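Alanine racemase (Actinobacillus succinogenes, PDB 3C3K) has the two-lobed fold of periplasmic binding proteins and probably serves as a small-molecule-sensing domain, as in LacI-type regulators. Local coordinates at residues B[130-135]-B[164-169]; B[141-146]-B[160-165]; B[173-178]-B[197-202]; B[191-196]-B[232-237]; B[201-206]-B[212-217]. One frame throughout, in Å; residues are numbered along the deposited sequence.

Overall arrangement
All five interactions fall within one lobe, around a parallel sheet in the order 159-162, 127-131, 187-190, 215-217. Interaction 1 is a surface contact between loops that follow strands 127-131 and 159-162, held mainly by a histidine ring against backbone and leucine. Next to it, interaction 2 is partly buried and joins helix 137-152 to edge strand 159-162, mixing apolar packing with a tyrosine-carboxylate bond. Interactions 3, 4 and 5 are buried and all use helix 193-205. Small residues let it approach helix 168-179 in interaction 3; in interaction 4 its first turn receives a buried threonine-aspartate bond; in interaction 5 its C-terminal part meets strand 215-217 and the residue before it through purely aliphatic contacts.

Interaction 1. Residues B[130-135]-B[164-169]; sequences INHDLA and ENLDYM
His132 and Leu166 carry the apolar part of this contact, their side chains crossing at about a right angle. With CG anti to the backbone N (chi1 166°), the imidazole swings over the backbone of 164-166: Leu166 CA lies over one of its faces, and His132 NE2 comes within 4.0 Å of Leu166 CB, while His132 CD2 stands 4.1 Å from Leu166 CD1.

One polar bond joins the two loops, and two more shape the first. His132 ND1 hydrogen-bonds to the carbonyl oxygen of Ala163, just before the second segment, which is consistent with a proton on ND1. Asn131 OD1 accepts from His132 N at 2.7 Å where the chain leaves strand 127-131. Next along, Asp133 OD1 accepts from Ala135 N, forming an Asx turn.

Histidine suits this place because a flat ring can pack on backbone and leucine while its edge binds a carbonyl. One polar bond plus face packing would thus fix the ring's rotation, in a surface loop with a bound glycerol nearby.

Interaction 2. Residues B[141-146]-B[160-165]; sequences HRESGY and ISYAEN
Ile160 fills the angle between Glu143 and Tyr146, and here the contact is packed closely. Its CD1 lies against the aliphatic stem of the glutamate, 3.8 Å from Glu143 CG, with the two side chains crossing at about a right angle. One turn on, the Ile160 and Tyr146 side chains slide past each other in opposite directions, Ile160 CG1 3.8 Å from Tyr146 CE1. The phenol of Tyr146 reaches further in, where OH hydrogen-bonds to Ile127 O and Arg159 N, so the buried ring is tied to two strands.

The outer side is thinner and more polar. Glu143 is extended (chi1 -178°), which carries its carboxylate past the isoleucine to the hydroxyl of the exposed Tyr162. Tyr162 OH donates to Glu143 OE1; the modelled 2.4 Å is very short, so its exact length is doubtful. OE1 sits at the edge of the phenol ring, whose plane is turned 52° from that of the carboxylate.

These residues belong to the beta-alpha-beta unit of strand 127-131, helix 137-152 and strand 159-162, with the axes of segments 141-146 and 160-162 11.6 Å apart and running nearly antiparallel. Glu143 OE1 also accepts from Asn131 ND2; if the short Tyr162 bond is taken at face value, one oxygen would link the helix to both strands, and two donors would probably favour the charged carboxylate.

Interaction 3. Residues B[173-178]-B[197-202]; sequences LATFSL and AGAIQA
A chi1 of -58° on Thr175 turns CG2 toward Ala202 and sets OG1 beside its own backbone N, against Ala199; in Phe176 CG likewise lies beside the backbone N, which tips the ring out over Ala202 as well. The Ala202 methyl is therefore shared. Its CB is 3.7 Å from Thr175 CG2 and also sits over the face of the Phe176 ring as a CH-pi contact, 3.8 Å from the centroid and 17° off the ring normal.

The packing is tight at Ala199, where CB lies 3.1 Å from Thr175 OG1. That hydroxyl is satisfied within its own helix by Gly171 O, a common way for threonine to bury its oxygen and offer its methyl outward. Alanine at 199 and 202 suits the close approach: the axes of segments 173-178 and 197-202 come within 8.3 Å at a crossing angle of -51°, and the Thr175 and Ala199 CA atoms are 5.5 Å apart.

Beneath the pair, Ile130 of strand 127-131 touches both Thr175 and Ala174, and Leu178 rests on strands 127-131 and 159-162. Helices 168-179 and 193-205 thus lie side by side on the four-stranded parallel sheet, while Gln201 NE2 hydrogen-bonds to the backbone O of Gln226 of the second subunit.

Interaction 4. Residues B[191-196]-B[232-237]; sequences ISDVLA and LTTVQQ
Leu232 lays its CD2 methyl against the first turn of helix 193-205, between Ala196 and Asp193. The distance from Leu232 CD2 to Ala196 CB is 3.7 Å, an ordinary apolar contact, whereas Leu232 CD2 stands 3.3 Å from Asp193 OD1 and so covers one side of the carboxylate. A small alanine at this point lets both leucine methyls come close.

Beyond the leucine the contact becomes polar. Thr234 OG1 donates to Asp193 OD1 at 2.6 Å, and the two side chains cross at about a right angle. Asp193 OD1 accepts through its syn lone pair, on the side of its other oxygen. The threonine reaches it because its hydroxyl is anti to the backbone N (chi1 -172°), which leaves the methyl in the crowded position.

Asp193 opens the helix directly after its N-cap, Ser192, whose OG accepts from Val194 N at 3.0 Å. An acidic residue suits a first turn, since the positive end of the helix dipole would probably favour its charge. Strand 234-236, on the other side, pairs antiparallel with 270-272, so the bond ties the start of a sheet-covering helix to this two-stranded ribbon. The second carboxylate oxygen, Asp193 OD2, accepts from Val222 N and, weakly, from Gly221 N in the loop after strand 215-217.

Interaction 5. Residues B[201-206]-B[212-217]; sequences QALTES and QDVAVV
Leu203 points from helix 193-205 at two valines, Val214 and Val216, closing the beta-alpha-beta unit of strand 187-190, this helix and strand 215-217. Its branched end meets them in different ways. Against Val214 it crosses at about a right angle, using both methyls: Leu203 CD1 is 3.8 Å and Leu203 CD2 3.9 Å from Val214 CG1. With Val216 the approach is tip to tip, CD1 alone doing the touching.

Leucine suits the helix side because its fork, carried out by a chi1 of -80°, can span two residues that both direct their side chains toward it. Valine suits the other side, being short, branched at CB and favourable in extended backbone. Ala215, between them, faces away toward helix 108-121, as expected along a strand with helices on both faces. Leu208 and Ile210 of the connecting loop add further cover to Leu203. Toward the C-terminal end of the helix, Ser206 OG donates to Ala202 O at 3.0 Å. The tightest point is Leu203 CD1 to Val216 CG2, 3.4 Å, shorter than usual for two methyls.

Interaction 1. Residues B[130-135]-B[164-169]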
# COMPACT_ATOMS: atom_id res chain seq x y z
N ILE B 130 -19.39 -5.26 -6.40
CA ILE B 130 -18.34 -6.14 -5.91
C ILE B 130 -18.10 -5.66 -4.46
O ILE B 130 -17.65 -4.49 -4.24
CB ILE B 130 -17.01 -6.05 -6.75
CG1 ILE B 130 -17.27 -6.49 -8.17
CG2 ILE B 130 -15.91 -7.00 -6.12
CD1 ILE B 130 -16.07 -6.41 -9.09
N ASN B 131 -18.47 -6.48 -3.49
CA ASN B 131 -18.25 -6.11 -2.09
C ASN B 131 -17.07 -6.94 -1.53
O ASN B 131 -16.55 -7.83 -2.22
CB ASN B 131 -19.56 -6.29 -1.30
CG ASN B 131 -19.62 -5.44 -0.06
OD1 ASN B 131 -18.60 -4.95 0.42
ND2 ASN B 131 -20.82 -5.33 0.54
N HIS B 132 -16.61 -6.68 -0.32
CA HIS B 132 -15.43 -7.44 0.11
C HIS B 132 -15.66 -8.16 1.43
O HIS B 132 -16.02 -9.39 1.41
CB HIS B 132 -14.11 -6.60 0.02
CG HIS B 132 -12.93 -7.19 0.75
ND1 HIS B 132 -12.51 -8.49 0.58
CD2 HIS B 132 -12.07 -6.63 1.64
CE1 HIS B 132 -11.45 -8.72 1.34
NE2 HIS B 132 -11.16 -7.62 2.00
N ASP B 133 -15.52 -7.48 2.55
CA ASP B 133 -15.57 -8.12 3.90
C ASP B 133 -16.65 -7.44 4.73
O ASP B 133 -16.46 -6.33 5.24
CB ASP B 133 -14.20 -7.93 4.55
CG ASP B 133 -14.07 -8.50 5.99
OD1 ASP B 133 -14.96 -9.17 6.58
OD2 ASP B 133 -12.97 -8.23 6.52
N LEU B 134 -17.79 -8.10 4.84
CA LEU B 134 -18.95 -7.57 5.56
C LEU B 134 -18.84 -7.42 7.08
O LEU B 134 -19.79 -6.97 7.68
CB LEU B 134 -20.21 -8.42 5.24
CG LEU B 134 -20.95 -8.23 3.89
CD1 LEU B 134 -22.16 -9.18 3.87
CD2 LEU B 134 -21.44 -6.81 3.64
N ALA B 135 -17.74 -7.84 7.73
CA ALA B 135 -17.56 -7.55 9.15
C ALA B 135 -17.49 -6.00 9.33
O ALA B 135 -17.87 -5.49 10.38
CB ALA B 135 -16.23 -8.22 9.70
N GLU B 164 -12.69 -12.10 -2.14
CA GLU B 164 -12.13 -12.65 -0.88
C GLU B 164 -11.00 -11.80 -0.33
O GLU B 164 -10.92 -11.53 0.89
CB GLU B 164 -11.65 -14.09 -1.02
CG GLU B 164 -10.81 -14.48 0.19
CD GLU B 164 -10.82 -15.97 0.50
OE1 GLU B 164 -10.45 -16.77 -0.39
OE2 GLU B 164 -11.16 -16.33 1.65
N ASN B 165 -10.12 -11.36 -1.20
CA ASN B 165 -9.02 -10.50 -0.77
C ASN B 165 -9.16 -9.10 -1.31
O ASN B 165 -9.93 -8.91 -2.21
CB ASN B 165 -7.73 -11.10 -1.26
CG ASN B 165 -7.51 -12.46 -0.67
OD1 ASN B 165 -7.48 -12.61 0.53
ND2 ASN B 165 -7.41 -13.45 -1.51
N LEU B 166 -8.42 -8.14 -0.77
CA LEU B 166 -8.43 -6.84 -1.33
C LEU B 166 -7.26 -6.72 -2.32
O LEU B 166 -6.22 -6.17 -2.00
CB LEU B 166 -8.40 -5.72 -0.23
CG LEU B 166 -8.71 -4.37 -0.88
CD1 LEU B 166 -10.18 -4.21 -1.08
CD2 LEU B 166 -8.11 -3.18 -0.11
N ASP B 167 -7.44 -7.20 -3.54
CA ASP B 167 -6.42 -7.05 -4.57
C ASP B 167 -7.04 -7.14 -5.92
O ASP B 167 -8.20 -7.53 -6.03
CB ASP B 167 -5.24 -8.06 -4.39
CG ASP B 167 -5.66 -9.51 -4.47
OD1 ASP B 167 -6.65 -9.86 -5.10
OD2 ASP B 167 -4.92 -10.34 -3.90
N TYR B 168 -6.29 -6.79 -6.97
CA TYR B 168 -6.86 -6.64 -8.30
C TYR B 168 -7.36 -8.01 -8.81
O TYR B 168 -8.38 -8.07 -9.43
CB TYR B 168 -5.87 -5.96 -9.26
CG TYR B 168 -5.01 -6.95 -9.98
CD1 TYR B 168 -5.38 -7.46 -11.25
CD2 TYR B 168 -3.84 -7.42 -9.40
CE1 TYR B 168 -4.61 -8.40 -11.90
CE2 TYR B 168 -3.04 -8.36 -10.06
CZ TYR B 168 -3.42 -8.83 -11.30
OH TYR B 168 -2.61 -9.74 -11.92
N MET B 169 -6.66 -9.08 -8.49
CA MET B 169 -7.07 -10.41 -8.91
C MET B 169 -8.43 -10.74 -8.33
O MET B 169 -9.26 -11.35 -9.03
CB MET B 169 -6.04 -11.49 -8.48
CG MET B 169 -6.42 -12.92 -8.98
SD MET B 169 -6.66 -13.03 -10.78
CE MET B 169 -5.32 -11.96 -11.49

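Interaction 2. Residues B[141-146]-B[160-165]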
# COMPACT_ATOMS: atom_id res chain seq x y z
N HIS B 141 -23.02 -0.90 4.86
CA HIS B 141 -23.75 0.31 4.48
C HIS B 141 -23.70 0.51 2.97
O HIS B 141 -24.67 1.00 2.35
CB HIS B 141 -23.08 1.54 5.10
CG HIS B 141 -23.45 1.77 6.53
ND1 HIS B 141 -24.47 1.10 7.16
CD2 HIS B 141 -22.92 2.60 7.45
CE1 HIS B 141 -24.58 1.51 8.40
NE2 HIS B 141 -23.66 2.44 8.60
N ARG B 142 -22.54 0.19 2.37
CA ARG B 142 -22.42 0.37 0.91
C ARG B 142 -23.32 -0.64 0.25
O ARG B 142 -23.98 -0.32 -0.70
CB ARG B 142 -20.96 0.28 0.41
CG ARG B 142 -20.05 1.55 0.81
CD ARG B 142 -18.51 1.27 0.58
NE ARG B 142 -17.76 2.20 1.41
CZ ARG B 142 -16.47 2.17 1.65
NH1 ARG B 142 -15.68 1.29 1.02
NH2 ARG B 142 -15.96 3.08 2.48
N GLU B 143 -23.37 -1.86 0.78
CA GLU B 143 -24.28 -2.88 0.24
C GLU B 143 -25.77 -2.51 0.37
O GLU B 143 -26.50 -2.70 -0.57
CB GLU B 143 -23.96 -4.27 0.83
CG GLU B 143 -24.82 -5.40 0.29
CD GLU B 143 -24.37 -6.82 0.68
OE1 GLU B 143 -23.20 -7.20 0.49
OE2 GLU B 143 -25.23 -7.61 1.13
N SER B 144 -26.20 -1.93 1.52
CA SER B 144 -27.62 -1.61 1.77
C SER B 144 -27.96 -0.48 0.88
O SER B 144 -28.99 -0.48 0.28
CB SER B 144 -27.91 -0.97 3.17
OG SER B 144 -27.43 -1.70 4.23
N GLY B 145 -27.11 0.55 0.91
CA GLY B 145 -27.28 1.74 0.10
C GLY B 145 -27.51 1.30 -1.35
O GLY B 145 -28.47 1.74 -1.97
N TYR B 146 -26.65 0.41 -1.88
CA TYR B 146 -26.78 -0.12 -3.26
C TYR B 146 -28.14 -0.84 -3.45
O TYR B 146 -28.86 -0.58 -4.37
CB TYR B 146 -25.64 -1.12 -3.55
CG TYR B 146 -25.85 -2.15 -4.65
CD1 TYR B 146 -26.17 -3.49 -4.33
CD2 TYR B 146 -25.63 -1.83 -5.99
CE1 TYR B 146 -26.37 -4.45 -5.31
CE2 TYR B 146 -25.78 -2.81 -6.99
CZ TYR B 146 -26.20 -4.12 -6.63
OH TYR B 146 -26.38 -5.10 -7.59
N ILE B 160 -24.52 -9.16 -6.37
CA ILE B 160 -23.38 -8.87 -5.52
C ILE B 160 -22.40 -10.01 -5.61
O ILE B 160 -22.79 -11.21 -5.50
CB ILE B 160 -23.83 -8.72 -4.07
CG1 ILE B 160 -24.86 -7.62 -3.99
CG2 ILE B 160 -22.63 -8.46 -3.12
CD1 ILE B 160 -25.71 -7.59 -2.70
N SER B 161 -21.14 -9.67 -5.80
CA SER B 161 -20.15 -10.71 -5.80
C SER B 161 -19.10 -10.31 -4.77
O SER B 161 -18.78 -9.14 -4.66
CB SER B 161 -19.57 -10.76 -7.22
OG SER B 161 -18.45 -11.59 -7.27
N TYR B 162 -18.57 -11.26 -4.00
CA TYR B 162 -17.74 -10.88 -2.86
C TYR B 162 -16.31 -11.18 -3.16
O TYR B 162 -15.94 -12.31 -3.54
CB TYR B 162 -18.18 -11.54 -1.53
CG TYR B 162 -19.54 -11.07 -1.07
CD1 TYR B 162 -19.66 -9.94 -0.29
CD2 TYR B 162 -20.72 -11.76 -1.42
CE1 TYR B 162 -20.87 -9.47 0.12
CE2 TYR B 162 -22.00 -11.30 -0.97
CZ TYR B 162 -22.04 -10.14 -0.20
OH TYR B 162 -23.22 -9.55 0.25
N ALA B 163 -15.47 -10.15 -3.05
CA ALA B 163 -14.06 -10.42 -3.29
C ALA B 163 -13.48 -11.04 -2.04
O ALA B 163 -13.70 -10.54 -0.97
CB ALA B 163 -13.32 -9.12 -3.67
N GLU B 164 -12.69 -12.10 -2.14
CA GLU B 164 -12.13 -12.65 -0.88
C GLU B 164 -11.00 -11.80 -0.33
O GLU B 164 -10.92 -11.53 0.89
CB GLU B 164 -11.65 -14.09 -1.02
CG GLU B 164 -10.81 -14.48 0.19
CD GLU B 164 -10.82 -15.97 0.50
OE1 GLU B 164 -10.45 -16.77 -0.39
OE2 GLU B 164 -11.16 -16.33 1.65
N ASN B 165 -10.12 -11.36 -1.20
CA ASN B 165 -9.02 -10.50 -0.77
C ASN B 165 -9.16 -9.10 -1.31
O ASN B 165 -9.93 -8.91 -2.21
CB ASN B 165 -7.73 -11.10 -1.26
CG ASN B 165 -7.51 -12.46 -0.67
OD1 ASN B 165 -7.48 -12.61 0.53
ND2 ASN B 165 -7.41 -13.45 -1.51

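Interaction 3. Residues B[173-178]-B[197-202]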
# COMPACT_ATOMS: atom_id res chain seq x y z
N LEU B 173 -11.66 -11.72 -10.59
CA LEU B 173 -12.46 -12.91 -10.29
C LEU B 173 -13.96 -12.63 -9.95
O LEU B 173 -14.89 -13.31 -10.47
CB LEU B 173 -11.82 -13.64 -9.14
CG LEU B 173 -10.41 -14.09 -9.45
CD1 LEU B 173 -9.74 -14.72 -8.18
CD2 LEU B 173 -10.48 -15.13 -10.56
N ALA B 174 -14.21 -11.67 -9.06
CA ALA B 174 -15.54 -11.16 -8.85
C ALA B 174 -16.21 -10.78 -10.21
O ALA B 174 -17.35 -11.09 -10.47
CB ALA B 174 -15.48 -9.91 -7.92
N THR B 175 -15.50 -10.09 -11.08
CA THR B 175 -16.05 -9.68 -12.33
C THR B 175 -16.38 -10.86 -13.25
O THR B 175 -17.45 -10.90 -13.84
CB THR B 175 -15.15 -8.64 -13.01
OG1 THR B 175 -15.01 -7.52 -12.10
CG2 THR B 175 -15.72 -8.24 -14.33
N PHE B 176 -15.47 -11.80 -13.39
CA PHE B 176 -15.75 -12.97 -14.21
C PHE B 176 -17.01 -13.66 -13.69
O PHE B 176 -17.89 -13.98 -14.45
CB PHE B 176 -14.53 -13.91 -14.30
CG PHE B 176 -13.42 -13.38 -15.21
CD1 PHE B 176 -13.69 -13.03 -16.51
CD2 PHE B 176 -12.12 -13.17 -14.74
CE1 PHE B 176 -12.69 -12.54 -17.32
CE2 PHE B 176 -11.12 -12.70 -15.57
CZ PHE B 176 -11.39 -12.38 -16.82
N SER B 177 -17.15 -13.76 -12.39
CA SER B 177 -18.33 -14.38 -11.80
C SER B 177 -19.62 -13.66 -12.18
O SER B 177 -20.63 -14.33 -12.43
CB SER B 177 -18.16 -14.39 -10.29
OG SER B 177 -19.30 -14.98 -9.65
N LEU B 178 -19.61 -12.32 -12.28
CA LEU B 178 -20.83 -11.53 -12.64
C LEU B 178 -21.15 -11.60 -14.12
O LEU B 178 -22.31 -11.47 -14.53
CB LEU B 178 -20.67 -10.05 -12.27
CG LEU B 178 -20.49 -9.67 -10.79
CD1 LEU B 178 -19.93 -8.27 -10.72
CD2 LEU B 178 -21.78 -9.77 -10.00
N ALA B 197 -10.08 -1.76 -10.32
CA ALA B 197 -8.99 -1.88 -11.29
C ALA B 197 -8.98 -3.28 -11.89
O ALA B 197 -8.69 -3.46 -13.07
CB ALA B 197 -7.66 -1.55 -10.65
N GLY B 198 -9.31 -4.27 -11.07
CA GLY B 198 -9.40 -5.68 -11.50
C GLY B 198 -10.66 -5.88 -12.33
O GLY B 198 -10.67 -6.65 -13.31
N ALA B 199 -11.72 -5.16 -11.98
CA ALA B 199 -12.90 -5.25 -12.81
C ALA B 199 -12.62 -4.73 -14.24
O ALA B 199 -12.97 -5.40 -15.21
CB ALA B 199 -14.08 -4.58 -12.15
N ILE B 200 -11.96 -3.59 -14.36
CA ILE B 200 -11.56 -3.00 -15.62
C ILE B 200 -10.67 -3.98 -16.42
O ILE B 200 -10.89 -4.23 -17.62
CB ILE B 200 -10.78 -1.67 -15.39
CG1 ILE B 200 -11.73 -0.60 -14.84
CG2 ILE B 200 -10.05 -1.24 -16.68
CD1 ILE B 200 -11.15 0.88 -14.72
N GLN B 201 -9.70 -4.59 -15.76
CA GLN B 201 -8.93 -5.65 -16.42
C GLN B 201 -9.75 -6.83 -16.95
O GLN B 201 -9.58 -7.25 -18.10
CB GLN B 201 -7.85 -6.17 -15.51
CG GLN B 201 -6.95 -7.10 -16.31
CD GLN B 201 -5.63 -7.41 -15.68
OE1 GLN B 201 -5.33 -8.57 -15.38
NE2 GLN B 201 -4.79 -6.39 -15.57
N ALA B 202 -10.63 -7.41 -16.15
CA ALA B 202 -11.46 -8.53 -16.65
C ALA B 202 -12.40 -8.10 -17.78
O ALA B 202 -12.66 -8.83 -18.77
CB ALA B 202 -12.30 -9.09 -15.51

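Interaction 4. Residues B[191-196]-B[232-237]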
# COMPACT_ATOMS: atom_id res chain seq x y z
N ILE B 191 -16.45 -1.52 -4.11
CA ILE B 191 -16.26 -0.99 -2.75
C ILE B 191 -14.81 -0.51 -2.47
O ILE B 191 -14.51 0.04 -1.40
CB ILE B 191 -16.73 -2.11 -1.81
CG1 ILE B 191 -18.13 -1.86 -1.29
CG2 ILE B 191 -15.70 -2.73 -0.90
CD1 ILE B 191 -18.98 -1.28 -2.29
N SER B 192 -13.93 -0.69 -3.46
CA SER B 192 -12.58 -0.13 -3.39
C SER B 192 -12.06 0.06 -4.81
O SER B 192 -12.30 -0.78 -5.67
CB SER B 192 -11.64 -1.09 -2.67
OG SER B 192 -10.28 -0.71 -2.92
N ASP B 193 -11.28 1.12 -5.05
CA ASP B 193 -10.59 1.28 -6.32
C ASP B 193 -9.70 0.07 -6.68
O ASP B 193 -9.51 -0.19 -7.81
CB ASP B 193 -9.69 2.53 -6.28
CG ASP B 193 -10.47 3.80 -6.15
OD1 ASP B 193 -11.67 3.80 -6.53
OD2 ASP B 193 -9.90 4.82 -5.76
N VAL B 194 -9.16 -0.64 -5.71
CA VAL B 194 -8.27 -1.81 -5.98
C VAL B 194 -9.11 -2.91 -6.71
O VAL B 194 -8.67 -3.52 -7.69
CB VAL B 194 -7.68 -2.36 -4.68
CG1 VAL B 194 -6.86 -3.62 -4.93
CG2 VAL B 194 -6.77 -1.32 -4.01
N LEU B 195 -10.30 -3.15 -6.22
CA LEU B 195 -11.18 -4.17 -6.81
C LEU B 195 -11.66 -3.70 -8.17
O LEU B 195 -11.82 -4.51 -9.08
CB LEU B 195 -12.36 -4.42 -5.87
CG LEU B 195 -11.89 -5.03 -4.55
CD1 LEU B 195 -13.15 -5.13 -3.65
CD2 LEU B 195 -11.20 -6.42 -4.76
N ALA B 196 -11.87 -2.40 -8.33
CA ALA B 196 -12.41 -1.83 -9.60
C ALA B 196 -11.35 -1.92 -10.70
O ALA B 196 -11.66 -2.15 -11.87
CB ALA B 196 -12.91 -0.38 -9.42
N LEU B 232 -10.56 5.86 -13.54
CA LEU B 232 -11.62 5.28 -12.75
C LEU B 232 -12.46 6.30 -12.01
O LEU B 232 -11.93 7.03 -11.18
CB LEU B 232 -11.00 4.22 -11.77
CG LEU B 232 -12.04 3.66 -10.86
CD1 LEU B 232 -12.98 2.77 -11.73
CD2 LEU B 232 -11.31 2.90 -9.72
N THR B 233 -13.75 6.42 -12.39
CA THR B 233 -14.72 7.08 -11.56
C THR B 233 -14.76 6.46 -10.18
O THR B 233 -14.73 5.23 -10.00
CB THR B 233 -16.08 7.05 -12.19
OG1 THR B 233 -16.01 7.70 -13.45
CG2 THR B 233 -17.17 7.76 -11.30
N THR B 234 -14.84 7.30 -9.19
CA THR B 234 -14.73 6.80 -7.84
C THR B 234 -15.39 7.74 -6.86
O THR B 234 -15.75 8.89 -7.20
CB THR B 234 -13.25 6.57 -7.49
OG1 THR B 234 -13.14 5.91 -6.22
CG2 THR B 234 -12.42 7.91 -7.49
N VAL B 235 -15.58 7.23 -5.65
CA VAL B 235 -15.92 8.09 -4.52
C VAL B 235 -14.65 8.49 -3.77
O VAL B 235 -14.05 7.66 -3.09
CB VAL B 235 -16.94 7.41 -3.56
CG1 VAL B 235 -17.30 8.33 -2.46
CG2 VAL B 235 -18.18 7.00 -4.31
N GLN B 236 -14.25 9.75 -3.92
CA GLN B 236 -13.04 10.29 -3.27
C GLN B 236 -13.28 10.59 -1.81
O GLN B 236 -14.23 11.35 -1.49
CB GLN B 236 -12.64 11.59 -3.95
CG GLN B 236 -11.44 12.26 -3.34
CD GLN B 236 -10.21 11.57 -3.78
OE1 GLN B 236 -9.97 11.48 -4.98
NE2 GLN B 236 -9.43 11.05 -2.83
N GLN B 237 -12.55 9.91 -0.93
CA GLN B 237 -12.55 10.24 0.53
C GLN B 237 -11.41 11.23 0.86
O GLN B 237 -10.34 11.17 0.24
CB GLN B 237 -12.29 9.02 1.37
CG GLN B 237 -13.39 7.97 1.22
CD GLN B 237 -13.49 7.12 2.44
OE1 GLN B 237 -13.50 7.64 3.56
NE2 GLN B 237 -13.59 5.77 2.25

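Interaction 5. Residues B[201-206]-B[212-217]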
# COMPACT_ATOMS: atom_id res chain seq x y z
N GLN B 201 -9.70 -4.59 -15.76
CA GLN B 201 -8.93 -5.65 -16.42
C GLN B 201 -9.75 -6.83 -16.95
O GLN B 201 -9.58 -7.25 -18.10
CB GLN B 201 -7.85 -6.17 -15.51
CG GLN B 201 -6.95 -7.10 -16.31
CD GLN B 201 -5.63 -7.41 -15.68
OE1 GLN B 201 -5.33 -8.57 -15.38
NE2 GLN B 201 -4.79 -6.39 -15.57
N ALA B 202 -10.63 -7.41 -16.15
CA ALA B 202 -11.46 -8.53 -16.65
C ALA B 202 -12.40 -8.10 -17.78
O ALA B 202 -12.66 -8.83 -18.77
CB ALA B 202 -12.30 -9.09 -15.51
N LEU B 203 -12.94 -6.93 -17.64
CA LEU B 203 -13.87 -6.39 -18.64
C LEU B 203 -13.17 -6.26 -20.03
O LEU B 203 -13.69 -6.71 -21.07
CB LEU B 203 -14.41 -5.05 -18.16
CG LEU B 203 -15.55 -5.14 -17.10
CD1 LEU B 203 -15.93 -3.78 -16.70
CD2 LEU B 203 -16.81 -5.87 -17.64
N THR B 204 -11.99 -5.64 -20.02
CA THR B 204 -11.13 -5.48 -21.19
C THR B 204 -10.70 -6.80 -21.81
O THR B 204 -10.69 -6.95 -23.05
CB THR B 204 -9.88 -4.69 -20.82
OG1 THR B 204 -10.30 -3.45 -20.26
CG2 THR B 204 -9.03 -4.45 -22.02
N GLU B 205 -10.33 -7.75 -20.97
CA GLU B 205 -9.91 -9.06 -21.49
C GLU B 205 -11.10 -9.83 -22.01
O GLU B 205 -10.96 -10.78 -22.76
CB GLU B 205 -9.21 -9.85 -20.40
CG GLU B 205 -7.85 -9.30 -20.06
CD GLU B 205 -7.23 -10.03 -18.88
OE1 GLU B 205 -7.91 -10.90 -18.29
OE2 GLU B 205 -6.07 -9.74 -18.55
N SER B 206 -12.29 -9.43 -21.61
CA SER B 206 -13.51 -10.10 -22.04
C SER B 206 -14.02 -9.40 -23.30
O SER B 206 -15.00 -9.82 -23.88
CB SER B 206 -14.55 -10.06 -20.92
OG SER B 206 -14.29 -11.02 -19.90
N GLN B 212 -19.18 1.96 -22.44
CA GLN B 212 -20.29 1.76 -23.40
C GLN B 212 -21.05 0.47 -23.14
O GLN B 212 -22.26 0.48 -23.09
CB GLN B 212 -19.77 1.83 -24.85
CG GLN B 212 -19.23 3.23 -25.22
CD GLN B 212 -17.79 3.59 -24.69
OE1 GLN B 212 -17.01 2.75 -24.24
NE2 GLN B 212 -17.46 4.89 -24.80
N ASP B 213 -20.33 -0.63 -22.95
CA ASP B 213 -20.97 -1.89 -22.59
C ASP B 213 -21.21 -2.01 -21.07
O ASP B 213 -22.28 -2.44 -20.64
CB ASP B 213 -20.10 -3.05 -23.03
CG ASP B 213 -20.04 -3.17 -24.54
OD1 ASP B 213 -21.07 -2.95 -25.21
OD2 ASP B 213 -18.94 -3.40 -25.08
N VAL B 214 -20.16 -1.72 -20.28
CA VAL B 214 -20.18 -1.86 -18.83
C VAL B 214 -19.36 -0.69 -18.21
O VAL B 214 -18.16 -0.51 -18.47
CB VAL B 214 -19.60 -3.17 -18.36
CG1 VAL B 214 -19.69 -3.30 -16.81
CG2 VAL B 214 -20.31 -4.43 -19.04
N ALA B 215 -20.04 0.11 -17.42
CA ALA B 215 -19.48 1.22 -16.69
C ALA B 215 -18.84 0.63 -15.42
O ALA B 215 -19.31 -0.39 -14.93
CB ALA B 215 -20.58 2.12 -16.29
N VAL B 216 -17.79 1.25 -14.89
CA VAL B 216 -17.15 0.85 -13.61
C VAL B 216 -17.03 2.07 -12.70
O VAL B 216 -16.62 3.14 -13.15
CB VAL B 216 -15.75 0.20 -13.82
CG1 VAL B 216 -15.16 -0.30 -12.47
CG2 VAL B 216 -15.79 -0.96 -14.84
N VAL B 217 -17.37 1.90 -11.42
CA VAL B 217 -17.17 2.91 -10.39
C VAL B 217 -16.47 2.23 -9.22
O VAL B 217 -16.77 1.07 -8.85
CB VAL B 217 -18.52 3.58 -9.94
CG1 VAL B 217 -18.31 4.55 -8.71
CG2 VAL B 217 -19.16 4.29 -11.12